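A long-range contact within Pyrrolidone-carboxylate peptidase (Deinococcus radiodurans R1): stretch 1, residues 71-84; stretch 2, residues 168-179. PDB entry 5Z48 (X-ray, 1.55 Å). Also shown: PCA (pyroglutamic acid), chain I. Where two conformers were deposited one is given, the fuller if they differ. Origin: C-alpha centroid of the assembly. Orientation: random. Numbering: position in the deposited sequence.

Stretch 1 (71-84) TGLAAGRPQVTLER
Stretch 2, residues 168-179: GFLHVPANAAVA

Strand 168-172 lies between two strands of the other stretch, parallel to strand 71-73 (28° between directions) and antiparallel to the strand that runs through Thr 81, Leu 82 and Glu 83 (155°). Together the stretches bury 961 Å², both sides summed. Phi/psi values in the strands are extended, for example -123/111 at Leu 170 and -91/136 at His 171. Thr 71, Gly 72 and Leu 73 pair with Leu 170, His 171 and Val 172; Thr 81 and Leu 82 pair with His 171 and Leu 170.

Backbone hydrogen bonds set this register. On the parallel side Gly 72 N donates to Leu 170 O (3.2 Å), Val 172 N to Gly 72 O (2.8 Å) and Ala 74 N to Val 172 O (2.8 Å). On the antiparallel side Thr 81 N donates to His 171 O (3.1 Å), His 171 N to Thr 81 O (2.9 Å) and Glu 83 N to Phe 169 O (2.9 Å). A type II turn, Ala 74 to Arg 77, follows the first strand; Gly 76 (116/-27) suits it because a CB would jam against the preceding carbonyl.

The polar cluster centres on His 171 (chi1 -100°, chi2 125°; 119 Å² covered). Its ND1 donates to Glu 83 OE2 (2.7 Å), near the ring plane, while its NE2 donates to PCA OXT (2.9 Å), so both ring nitrogens are satisfied despite burial. Glu 83 (m, m) also receives Arg 77 (m, t, t) NH1 at OE2 (2.8 Å), a salt bridge within the first stretch, and Arg 77 NH1 reaches Thr 81 OG1 (2.9 Å). Leu 73 N donates to PCA OE (2.8 Å), and PCA N donates to Leu 73 O (2.8 Å).

Apolar packing covers the face bearing Leu 73 (t, p), Leu 82, Leu 170 and Val 172. Leu 82 (m, t) brings its CD2 to 4.2 Å from CG of Leu 170 (t, t); these aliphatic side chains suit a buried face, having no polar group to satisfy. Beside it, Val 80 CG1 meets Pro 173 CD at 3.9 Å. Phe 169 (t, -81°) lays one ring face over Thr 71 CA; at Gly 72 a CB would clash with Phe 169 CZ.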

# COMPACT_ATOMS: atom_id res chain seq x y z
N THR B 71 -22.85 -4.69 9.58
CA THR B 71 -21.63 -3.88 9.49
C THR B 71 -20.49 -4.49 10.31
O THR B 71 -20.69 -5.24 11.28
CB THR B 71 -21.87 -2.41 9.93
OG1 THR B 71 -21.97 -2.28 11.35
CG2 THR B 71 -23.16 -1.87 9.30
N GLY B 72 -19.26 -4.08 9.96
CA GLY B 72 -18.10 -4.62 10.63
C GLY B 72 -16.88 -3.80 10.27
O GLY B 72 -16.90 -3.02 9.30
N LEU B 73 -15.81 -4.01 11.05
CA LEU B 73 -14.53 -3.33 10.83
C LEU B 73 -13.71 -4.00 9.73
O LEU B 73 -13.58 -5.22 9.68
CB LEU B 73 -13.74 -3.35 12.13
CG LEU B 73 -12.29 -2.86 12.12
CD1 LEU B 73 -12.16 -1.39 11.76
CD2 LEU B 73 -11.65 -3.12 13.49
N ALA B 74 -13.14 -3.18 8.84
CA ALA B 74 -12.11 -3.64 7.89
C ALA B 74 -10.87 -2.78 8.13
O ALA B 74 -10.63 -1.85 7.38
CB ALA B 74 -12.58 -3.55 6.43
N ALA B 75 -10.09 -3.11 9.16
CA ALA B 75 -8.92 -2.30 9.49
C ALA B 75 -7.91 -2.35 8.36
O ALA B 75 -7.43 -3.43 7.97
CB ALA B 75 -8.30 -2.82 10.80
N GLY B 76 -7.58 -1.16 7.84
CA GLY B 76 -6.69 -1.03 6.70
C GLY B 76 -7.37 -0.44 5.49
O GLY B 76 -6.70 0.19 4.65
N ARG B 77 -8.72 -0.63 5.37
CA ARG B 77 -9.40 0.01 4.25
C ARG B 77 -9.58 1.51 4.51
O ARG B 77 -9.86 1.91 5.65
CB ARG B 77 -10.74 -0.65 3.99
CG ARG B 77 -10.67 -2.12 3.61
CD ARG B 77 -11.99 -2.62 2.99
NE ARG B 77 -11.88 -4.07 2.75
CZ ARG B 77 -12.93 -4.83 2.38
NH1 ARG B 77 -14.15 -4.29 2.23
NH2 ARG B 77 -12.78 -6.14 2.21
N PRO B 78 -9.41 2.33 3.48
CA PRO B 78 -9.49 3.80 3.68
C PRO B 78 -10.89 4.38 3.68
O PRO B 78 -11.10 5.46 4.26
CB PRO B 78 -8.69 4.36 2.48
CG PRO B 78 -8.87 3.28 1.40
CD PRO B 78 -8.79 1.97 2.19
N GLN B 79 -11.88 3.69 3.10
CA GLN B 79 -13.20 4.26 2.86
C GLN B 79 -14.24 3.19 3.14
O GLN B 79 -13.96 1.99 3.03
CB GLN B 79 -13.34 4.80 1.40
CG GLN B 79 -12.27 5.84 1.05
CD GLN B 79 -12.27 6.30 -0.39
OE1 GLN B 79 -13.10 5.83 -1.18
NE2 GLN B 79 -11.38 7.25 -0.75
N VAL B 80 -15.45 3.63 3.52
CA VAL B 80 -16.55 2.67 3.65
C VAL B 80 -16.76 1.91 2.34
O VAL B 80 -16.65 2.49 1.24
CB VAL B 80 -17.85 3.37 4.07
CG1 VAL B 80 -17.72 3.88 5.52
CG2 VAL B 80 -18.25 4.53 3.15
N THR B 81 -17.10 0.62 2.47
CA THR B 81 -17.31 -0.26 1.32
C THR B 81 -18.54 -1.14 1.52
O THR B 81 -18.92 -1.49 2.64
CB THR B 81 -16.08 -1.18 1.02
OG1 THR B 81 -15.66 -1.87 2.23
CG2 THR B 81 -14.92 -0.35 0.45
N LEU B 82 -19.19 -1.46 0.40
CA LEU B 82 -20.35 -2.36 0.36
C LEU B 82 -19.92 -3.68 -0.26
O LEU B 82 -19.36 -3.70 -1.38
CB LEU B 82 -21.48 -1.76 -0.48
CG LEU B 82 -22.03 -0.44 -0.03
CD1 LEU B 82 -22.92 0.08 -1.16
CD2 LEU B 82 -22.82 -0.62 1.28
N GLU B 83 -20.18 -4.81 0.44
CA GLU B 83 -19.78 -6.13 -0.05
C GLU B 83 -20.74 -6.63 -1.11
O GLU B 83 -21.96 -6.70 -0.89
CB GLU B 83 -19.72 -7.15 1.11
CG GLU B 83 -18.65 -6.76 2.13
CD GLU B 83 -17.23 -6.68 1.57
OE1 GLU B 83 -16.97 -7.18 0.44
OE2 GLU B 83 -16.39 -6.04 2.27
N ARG B 84 -20.19 -7.02 -2.27
CA ARG B 84 -21.05 -7.54 -3.32
C ARG B 84 -21.48 -8.96 -3.06
O ARG B 84 -22.55 -9.36 -3.53
CB ARG B 84 -20.32 -7.45 -4.67
CG ARG B 84 -21.26 -7.79 -5.85
CD ARG B 84 -20.52 -7.82 -7.21
NE ARG B 84 -19.94 -6.52 -7.57
CZ ARG B 84 -20.57 -5.59 -8.30
NH1 ARG B 84 -21.85 -5.77 -8.68
NH2 ARG B 84 -19.91 -4.48 -8.66
N GLY B 168 -27.36 -6.89 3.04
CA GLY B 168 -25.96 -6.82 2.68
C GLY B 168 -25.06 -6.44 3.82
O GLY B 168 -25.46 -6.44 4.99
N PHE B 169 -23.79 -6.18 3.45
CA PHE B 169 -22.72 -5.91 4.39
C PHE B 169 -22.01 -4.61 4.07
O PHE B 169 -21.70 -4.32 2.91
CB PHE B 169 -21.68 -7.06 4.45
CG PHE B 169 -20.97 -7.09 5.78
CD1 PHE B 169 -19.87 -6.21 6.06
CD2 PHE B 169 -21.42 -7.92 6.80
CE1 PHE B 169 -19.30 -6.21 7.29
CE2 PHE B 169 -20.86 -7.90 8.05
CZ PHE B 169 -19.81 -7.02 8.31
N LEU B 170 -21.73 -3.85 5.13
CA LEU B 170 -21.04 -2.56 5.05
C LEU B 170 -19.80 -2.64 5.95
O LEU B 170 -19.91 -2.73 7.18
CB LEU B 170 -22.04 -1.45 5.48
CG LEU B 170 -21.65 0.01 5.25
CD1 LEU B 170 -22.79 0.93 5.63
CD2 LEU B 170 -20.44 0.42 5.97
N HIS B 171 -18.60 -2.65 5.33
CA HIS B 171 -17.34 -2.65 6.07
C HIS B 171 -16.89 -1.21 6.28
O HIS B 171 -16.95 -0.39 5.35
CB HIS B 171 -16.26 -3.40 5.28
CG HIS B 171 -16.02 -4.82 5.75
ND1 HIS B 171 -16.09 -5.91 4.90
CD2 HIS B 171 -15.70 -5.31 6.97
CE1 HIS B 171 -15.80 -7.00 5.58
NE2 HIS B 171 -15.55 -6.67 6.84
N VAL B 172 -16.42 -0.91 7.51
CA VAL B 172 -16.01 0.45 7.82
C VAL B 172 -14.53 0.49 8.17
O VAL B 172 -13.98 -0.48 8.71
CB VAL B 172 -16.86 1.06 8.97
CG1 VAL B 172 -18.37 0.96 8.63
CG2 VAL B 172 -16.56 0.39 10.33
N PRO B 173 -13.85 1.60 7.90
CA PRO B 173 -12.45 1.73 8.34
C PRO B 173 -12.29 1.72 9.85
O PRO B 173 -13.24 1.89 10.62
CB PRO B 173 -12.05 3.13 7.80
CG PRO B 173 -12.90 3.31 6.56
CD PRO B 173 -14.27 2.70 7.01
N ALA B 174 -11.02 1.66 10.28
CA ALA B 174 -10.66 1.94 11.66
C ALA B 174 -11.19 3.31 12.06
O ALA B 174 -11.23 4.23 11.24
CB ALA B 174 -9.13 1.95 11.80
N ASN B 175 -11.61 3.46 13.33
CA ASN B 175 -11.78 4.79 13.89
C ASN B 175 -10.48 5.19 14.59
O ASN B 175 -9.46 4.49 14.51
CB ASN B 175 -12.99 4.83 14.81
CG ASN B 175 -12.86 3.88 16.03
OD1 ASN B 175 -11.79 3.33 16.31
ND2 ASN B 175 -13.97 3.69 16.76
N ALA B 176 -10.48 6.35 15.30
CA ALA B 176 -9.25 6.80 15.93
C ALA B 176 -8.76 5.79 16.97
O ALA B 176 -7.55 5.54 17.07
CB ALA B 176 -9.44 8.17 16.59
N ALA B 177 -9.68 5.21 17.76
CA ALA B 177 -9.27 4.30 18.82
C ALA B 177 -8.53 3.10 18.25
O ALA B 177 -7.50 2.67 18.82
CB ALA B 177 -10.48 3.86 19.64
N VAL B 178 -9.03 2.56 17.14
CA VAL B 178 -8.38 1.44 16.47
C VAL B 178 -7.01 1.85 15.96
O VAL B 178 -6.01 1.14 16.16
CB VAL B 178 -9.27 0.88 15.34
CG1 VAL B 178 -8.51 -0.16 14.51
CG2 VAL B 178 -10.52 0.21 15.93
N ALA B 179 -6.92 3.03 15.32
CA ALA B 179 -5.64 3.45 14.75
C ALA B 179 -4.61 3.75 15.84
O ALA B 179 -3.40 3.51 15.66
CB ALA B 179 -5.85 4.68 13.84
N PCA I . -14.36 -7.40 11.23
CA PCA I . -14.00 -8.81 11.09
CB PCA I . -14.80 -9.61 12.13
CG PCA I . -15.55 -8.61 13.01
CD PCA I . -15.27 -7.29 12.34
OE PCA I . -15.77 -6.23 12.74
C PCA I . -14.20 -9.26 9.63
O PCA I . -14.53 -10.42 9.32
OXT PCA I . -14.08 -8.43 8.68
O HOH W 1 -8.85 1.43 8.17
O HOH W 2 -14.32 -0.47 4.23
O HOH W 3 -23.62 -5.27 0.71